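Rho guanine nucleotide exchange factor 3 (Mus musculus, PDB 2Z0Q) acts as a guanine nucleotide exchange factor for the small GTPases RhoA and RhoB, the present chain comprising its DH-PH domain pair. Local coordinates at residues N189-Q192 with G193-E197; G100-P103 with C104-S107; D68-I71 with P72-E75. One frame throughout, in Å; residues are numbered along the deposited sequence.

Contact 1 (N189-Q192 with G193-E197)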
loop_
_atom_site.group_PDB
_atom_site.type_symbol
_atom_site.label_atom_id
_atom_site.label_comp_id
_atom_site.label_asym_id
_atom_site.label_seq_id
_atom_site.Cartn_x
_atom_site.Cartn_y
_atom_site.Cartn_z
ATOM N N ASN A 189 -20.501 6.668 9.316
ATOM C CA ASN A 189 -21.010 5.325 8.912
ATOM C C ASN A 189 -20.850 5.067 7.436
ATOM O O ASN A 189 -20.452 3.962 7.002
ATOM C CB ASN A 189 -22.496 5.171 9.219
ATOM C CG ASN A 189 -22.955 3.718 9.149
ATOM O OD1 ASN A 189 -22.706 2.955 10.079
ATOM N ND2 ASN A 189 -23.602 3.318 8.034
ATOM N N ILE A 190 -21.176 6.063 6.638
ATOM C CA ILE A 190 -21.078 5.891 5.191
ATOM C C ILE A 190 -19.614 5.647 4.749
ATOM O O ILE A 190 -19.347 4.770 3.935
ATOM C CB ILE A 190 -21.624 7.118 4.476
ATOM C CG1 ILE A 190 -23.113 7.258 4.787
ATOM C CG2 ILE A 190 -21.355 7.017 2.952
ATOM C CD1 ILE A 190 -23.998 6.091 4.364
ATOM N N ILE A 191 -18.684 6.419 5.301
ATOM C CA ILE A 191 -17.282 6.250 4.937
ATOM C C ILE A 191 -16.779 4.898 5.463
ATOM O O ILE A 191 -15.985 4.245 4.794
ATOM C CB ILE A 191 -16.422 7.444 5.458
ATOM C CG1 ILE A 191 -16.794 8.694 4.659
ATOM C CG2 ILE A 191 -14.917 7.206 5.198
ATOM C CD1 ILE A 191 -16.247 9.979 5.300
ATOM N N GLN A 192 -17.240 4.468 6.633
ATOM C CA GLN A 192 -16.794 3.155 7.086
ATOM C C GLN A 192 -17.182 2.086 6.063
ATOM O O GLN A 192 -16.398 1.148 5.800
ATOM C CB GLN A 192 -17.383 2.817 8.441
ATOM C CG GLN A 192 -16.771 3.686 9.546
ATOM C CD GLN A 192 -17.433 3.456 10.874
ATOM O OE1 GLN A 192 -18.647 3.622 10.996
ATOM N NE2 GLN A 192 -16.648 3.055 11.876
ATOM N N GLY A 193 -18.380 2.230 5.497
ATOM C CA GLY A 193 -18.840 1.299 4.482
ATOM C C GLY A 193 -18.021 1.353 3.190
ATOM O O GLY A 193 -17.744 0.331 2.561
ATOM N N ILE A 194 -17.625 2.551 2.797
ATOM C CA ILE A 194 -16.860 2.769 1.586
ATOM C C ILE A 194 -15.474 2.135 1.759
ATOM O O ILE A 194 -14.990 1.422 0.878
ATOM C CB ILE A 194 -16.703 4.305 1.295
ATOM C CG1 ILE A 194 -18.048 4.876 0.810
ATOM C CG2 ILE A 194 -15.666 4.554 0.180
ATOM C CD1 ILE A 194 -18.131 6.400 0.819
ATOM N N VAL A 195 -14.853 2.413 2.906
ATOM C CA VAL A 195 -13.493 1.892 3.173
ATOM C C VAL A 195 -13.450 0.370 3.225
ATOM O O VAL A 195 -12.573 -0.267 2.628
ATOM C CB VAL A 195 -12.934 2.457 4.510
ATOM C CG1 VAL A 195 -11.594 1.739 4.892
ATOM C CG2 VAL A 195 -12.763 3.943 4.376
ATOM N N ALA A 196 -14.424 -0.210 3.909
ATOM C CA ALA A 196 -14.487 -1.654 4.056
ATOM C C ALA A 196 -14.608 -2.327 2.696
ATOM O O ALA A 196 -13.931 -3.340 2.427
ATOM C CB ALA A 196 -15.677 -2.037 4.951
ATOM N N GLU A 197 -15.437 -1.759 1.827
ATOM C CA GLU A 197 -15.637 -2.310 0.500
ATOM C C GLU A 197 -14.387 -2.144 -0.373
ATOM O O GLU A 197 -13.978 -3.077 -1.078
ATOM C CB GLU A 197 -16.825 -1.637 -0.195
ATOM C CG GLU A 197 -17.167 -2.239 -1.542
ATOM C CD GLU A 197 -17.394 -3.748 -1.457
ATOM O OE1 GLU A 197 -17.982 -4.231 -0.462
ATOM O OE2 GLU A 197 -16.978 -4.464 -2.387
#
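From Gly193 to Ala196 each backbone N-H bonds back four residues to the carbonyls of Asn189 through Gln192, the unbroken pattern of an alpha-helix, here inside helix 180-213. The bond from Val195 N to Ile191 O is short and straight, 2.9 Å with 171° at the hydrogen; the bond from Ile194 N to Ile190 O, 3.0 Å long, is more bent, at 148°. Alongside these bonds two branched pairs meet one turn apart. The CG2 methyl of Ile190 meets CD1 of Ile194 at 3.9 Å. Ile194 CG1 lies beside its own backbone N, anti to the carbonyl carbon (chi1 -73°), and this turns the arm back down the helix, where CG1 rests 3.4 Å from Ile190 O. In the second pair CG2 of Ile191 and CG2 of Val195 are 4.0 Å apart, and the same Val195 methyl sits 3.3 Å from Ile191 O. Branched residues suit both places: Ile194 lays CG1 and CD1, and Val195 its CG2, on the preceding turn. Buried Ile191 packs against Tyr163 and Leu167 of helix 155-172, and Val195 against Leu160 of the same helix. Gln192 is exposed yet lies against Arg168 of that helix, whereas Gly193 is plainly at the surface. Between 189-192 and 193-197 the hydrogen bonds are thus all backbone to backbone, and the side chains add only apolar contacts, which fix no precise angle; direction comes from the helix, and the hydrocarbon surface fits this long DH helix against its neighbours.

Contact 2 (G100-P103 with C104-S107)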
loop_
_atom_site.group_PDB
_atom_site.type_symbol
_atom_site.label_atom_id
_atom_site.label_comp_id
_atom_site.label_asym_id
_atom_site.label_seq_id
_atom_site.Cartn_x
_atom_site.Cartn_y
_atom_site.Cartn_z
ATOM N N GLY A 100 -23.100 16.013 1.892
ATOM C CA GLY A 100 -23.255 16.283 0.464
ATOM C C GLY A 100 -22.030 15.980 -0.379
ATOM O O GLY A 100 -22.130 15.713 -1.586
ATOM N N TRP A 101 -20.851 16.043 0.230
ATOM C CA TRP A 101 -19.610 15.788 -0.491
ATOM C C TRP A 101 -19.262 14.311 -0.638
ATOM O O TRP A 101 -18.717 13.908 -1.646
ATOM C CB TRP A 101 -18.450 16.532 0.220
ATOM C CG TRP A 101 -17.077 16.267 -0.334
ATOM C CD1 TRP A 101 -16.494 16.861 -1.435
ATOM C CD2 TRP A 101 -16.099 15.357 0.193
ATOM N NE1 TRP A 101 -15.222 16.367 -1.615
ATOM C CE2 TRP A 101 -14.956 15.445 -0.636
ATOM C CE3 TRP A 101 -16.077 14.478 1.297
ATOM C CZ2 TRP A 101 -13.790 14.681 -0.403
ATOM C CZ3 TRP A 101 -14.905 13.716 1.533
ATOM C CH2 TRP A 101 -13.788 13.828 0.685
ATOM N N LEU A 102 -19.615 13.500 0.360
ATOM C CA LEU A 102 -19.297 12.071 0.325
ATOM C C LEU A 102 -19.455 11.265 -0.975
ATOM O O LEU A 102 -18.625 10.409 -1.268
ATOM C CB LEU A 102 -20.076 11.324 1.436
ATOM C CG LEU A 102 -19.718 11.745 2.840
ATOM C CD1 LEU A 102 -20.460 10.913 3.859
ATOM C CD2 LEU A 102 -18.216 11.616 2.975
ATOM N N PRO A 103 -20.532 11.484 -1.723
ATOM C CA PRO A 103 -20.729 10.731 -2.966
ATOM C C PRO A 103 -19.543 10.834 -3.968
ATOM O O PRO A 103 -19.326 9.923 -4.735
ATOM C CB PRO A 103 -22.015 11.337 -3.525
ATOM C CG PRO A 103 -22.760 11.670 -2.301
ATOM C CD PRO A 103 -21.719 12.313 -1.441
ATOM N N CYS A 104 -18.772 11.921 -3.909
ATOM C CA CYS A 104 -17.665 12.061 -4.841
ATOM C C CYS A 104 -16.544 11.093 -4.535
ATOM O O CYS A 104 -15.668 10.872 -5.369
ATOM C CB CYS A 104 -17.150 13.503 -4.875
ATOM S SG CYS A 104 -15.986 13.897 -3.624
ATOM N N LEU A 105 -16.579 10.482 -3.348
ATOM C CA LEU A 105 -15.557 9.501 -2.988
ATOM C C LEU A 105 -15.682 8.233 -3.834
ATOM O O LEU A 105 -14.864 7.334 -3.742
ATOM C CB LEU A 105 -15.640 9.141 -1.498
ATOM C CG LEU A 105 -15.118 10.217 -0.526
ATOM C CD1 LEU A 105 -15.168 9.702 0.867
ATOM C CD2 LEU A 105 -13.705 10.622 -0.891
ATOM N N SER A 106 -16.724 8.153 -4.664
ATOM C CA SER A 106 -16.854 6.985 -5.514
ATOM C C SER A 106 -15.583 6.867 -6.405
ATOM O O SER A 106 -15.210 5.779 -6.792
ATOM C CB SER A 106 -18.112 7.088 -6.395
ATOM O OG SER A 106 -18.045 8.188 -7.267
ATOM N N SER A 107 -14.942 7.984 -6.723
ATOM C CA SER A 107 -13.714 7.936 -7.538
ATOM C C SER A 107 -12.571 7.193 -6.842
ATOM O O SER A 107 -11.629 6.730 -7.506
ATOM C CB SER A 107 -13.259 9.342 -7.896
ATOM O OG SER A 107 -14.276 10.029 -8.585
#
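Trp101 and Cys104 meet through a sulfur-aromatic contact: SG lies over one face of the indole, 3.6 Å from the centroid of the five-membered ring and 25° off its normal. In the tryptophan CG points opposite the backbone N (chi1 175°), which carries the ring forward along the chain, over the turn that follows. A small, polarisable thiol suits the space between ring and backbone.

Among the apolar contacts, Trp101 CH2 touches CD2 of Leu105 at 3.6 Å, the methyl approaching the six-membered ring obliquely. More loosely, CD2 of Leu102 meets CD1 of Leu105 at 4.2 Å, and Leu102 also packs on Ile190 and Ile191 of helix 180-213.

These residues belong to the helical DH domain, where helix 95-101 gives way to a 3-10 turn before helix 107-125.

The backbone bonds follow that tighter winding, reaching back three residues: Cys104 N to Trp101 O (3.0 Å), Leu105 N to Leu102 O (2.9 Å) and Ser106 N to Pro103 O. Pro103, with no N-H to give, sits in the 3-10 turn, where its carbonyl can still accept.

Of the side-chain polar groups, the indole NE1 is hydrogen-bonded to Leu73 O of helix 67-84. With an alanine here, Leu73 O would probably lose this donor, and the Cys104 thiol and Leu105 would probably lose the ring they pack on.

Contact 3 (D68-I71 with P72-E75)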
loop_
_atom_site.group_PDB
_atom_site.type_symbol
_atom_site.label_atom_id
_atom_site.label_comp_id
_atom_site.label_asym_id
_atom_site.label_seq_id
_atom_site.Cartn_x
_atom_site.Cartn_y
_atom_site.Cartn_z
ATOM N N ASP A 68 -4.415 12.912 -10.456
ATOM C CA ASP A 68 -4.993 14.151 -10.954
ATOM C C ASP A 68 -6.508 14.159 -11.020
ATOM O O ASP A 68 -7.112 15.204 -11.223
ATOM C CB ASP A 68 -4.424 14.505 -12.337
ATOM C CG ASP A 68 -3.118 15.261 -12.243
ATOM O OD1 ASP A 68 -3.090 16.292 -11.531
ATOM O OD2 ASP A 68 -2.123 14.821 -12.871
ATOM N N SER A 69 -7.144 13.011 -10.893
ATOM C CA SER A 69 -8.592 13.027 -10.901
ATOM C C SER A 69 -9.063 13.227 -9.445
ATOM O O SER A 69 -10.178 13.679 -9.199
ATOM C CB SER A 69 -9.151 11.728 -11.472
ATOM O OG SER A 69 -8.965 10.640 -10.586
ATOM N N LEU A 70 -8.198 12.927 -8.479
ATOM C CA LEU A 70 -8.584 13.077 -7.073
ATOM C C LEU A 70 -8.395 14.462 -6.481
ATOM O O LEU A 70 -9.096 14.843 -5.536
ATOM C CB LEU A 70 -7.813 12.087 -6.223
ATOM C CG LEU A 70 -7.919 10.646 -6.662
ATOM C CD1 LEU A 70 -7.124 9.792 -5.688
ATOM C CD2 LEU A 70 -9.387 10.212 -6.698
ATOM N N ILE A 71 -7.431 15.213 -7.008
ATOM C CA ILE A 71 -7.172 16.542 -6.493
ATOM C C ILE A 71 -8.412 17.424 -6.450
ATOM O O ILE A 71 -8.670 18.067 -5.438
ATOM C CB ILE A 71 -6.001 17.218 -7.287
ATOM C CG1 ILE A 71 -4.721 16.413 -7.029
ATOM C CG2 ILE A 71 -5.833 18.672 -6.862
ATOM C CD1 ILE A 71 -3.468 16.875 -7.823
ATOM N N PRO A 72 -9.212 17.463 -7.541
ATOM C CA PRO A 72 -10.409 18.311 -7.507
ATOM C C PRO A 72 -11.406 17.944 -6.401
ATOM O O PRO A 72 -12.096 18.815 -5.885
ATOM C CB PRO A 72 -11.011 18.136 -8.905
ATOM C CG PRO A 72 -9.820 17.756 -9.745
ATOM C CD PRO A 72 -9.033 16.842 -8.872
ATOM N N LEU A 73 -11.476 16.668 -6.041
ATOM C CA LEU A 73 -12.416 16.224 -4.990
ATOM C C LEU A 73 -12.133 16.893 -3.636
ATOM O O LEU A 73 -13.039 17.313 -2.917
ATOM C CB LEU A 73 -12.318 14.709 -4.777
ATOM C CG LEU A 73 -12.333 13.828 -6.016
ATOM C CD1 LEU A 73 -12.410 12.382 -5.581
ATOM C CD2 LEU A 73 -13.488 14.223 -6.901
ATOM N N HIS A 74 -10.857 16.934 -3.300
ATOM C CA HIS A 74 -10.395 17.532 -2.051
ATOM C C HIS A 74 -10.442 19.067 -2.121
ATOM O O HIS A 74 -10.817 19.744 -1.155
ATOM C CB HIS A 74 -9.003 16.946 -1.745
ATOM C CG HIS A 74 -9.041 15.469 -1.488
ATOM N ND1 HIS A 74 -9.545 14.935 -0.318
ATOM C CD2 HIS A 74 -8.702 14.414 -2.267
ATOM C CE1 HIS A 74 -9.523 13.617 -0.393
ATOM N NE2 HIS A 74 -9.018 13.274 -1.567
ATOM N N GLU A 75 -10.145 19.636 -3.288
ATOM C CA GLU A 75 -10.234 21.073 -3.418
ATOM C C GLU A 75 -11.671 21.483 -3.201
ATOM O O GLU A 75 -11.932 22.526 -2.599
ATOM C CB GLU A 75 -9.761 21.549 -4.808
ATOM C CG GLU A 75 -8.275 21.320 -5.055
ATOM C CD GLU A 75 -7.838 21.742 -6.463
ATOM O OE1 GLU A 75 -8.361 21.183 -7.453
ATOM O OE2 GLU A 75 -6.969 22.637 -6.561
#
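Leu70, Ile71 and His74 form the buried, closely packed side of this turn. Leu70 CD2 meets Leu73 CD1 at 3.9 Å on a face turned to helix 107-125, and Ile71 packs on Leu38 of helix 15-51. His74 puts CD2 3.3 Å from Leu70 O, while both its ring nitrogens are bonded, ND1 to Glu31 and NE2 to Tyr108, so the imidazole is held against turning.

Toward solvent the fit relaxes. Exposed Pro72 lacks an N-H and cannot bond to the turn before; its CD instead faces Asp68 O at 3.4 Å, and the helix kinks. The same CD lies 3.4 Å from Ile71 CB, a closeness the proline ring imposes on the residue before it. Afterwards Leu73 N makes a weak bond to Leu70 O, bent to 127°, and regular winding resumes with Glu75 N to Ile71 O (3.0 Å). Partly exposed Glu75, extended beyond CG, reaches across Ile71, with OE1 3.6 Å from its CG2 methyl, and makes a long, weak ion pair with Lys39. Exposed Ser69 bonds through OG to Thr66 O, as a short hydroxyl near a helix start readily can. The whole is a proline kink in a helix of the all-helical DH (RhoGEF) bundle.

In the fold
Following the chain from its N terminus, contact 3 comes first, on helix 67-84; contact 2 follows at the end of helix 95-101 and the turn before helix 107-125; contact 1 comes last, on helix 180-213. Each is one continuous stretch, closing just a helical turn or two, so the three lie in series and none encloses or crosses another. In space 100-107 is the middle member: it touches 68-75 through the Trp101-Leu73 hydrogen bond and Ser107 on Leu70 and Leu73, and 189-197 through Leu102 and Leu105 against the isoleucines. Contacts 1 and 3 do not touch, their nearest atoms about 10 Å apart. They tie two successive helices, 67-84 and 95-101, to the far later helix 180-213.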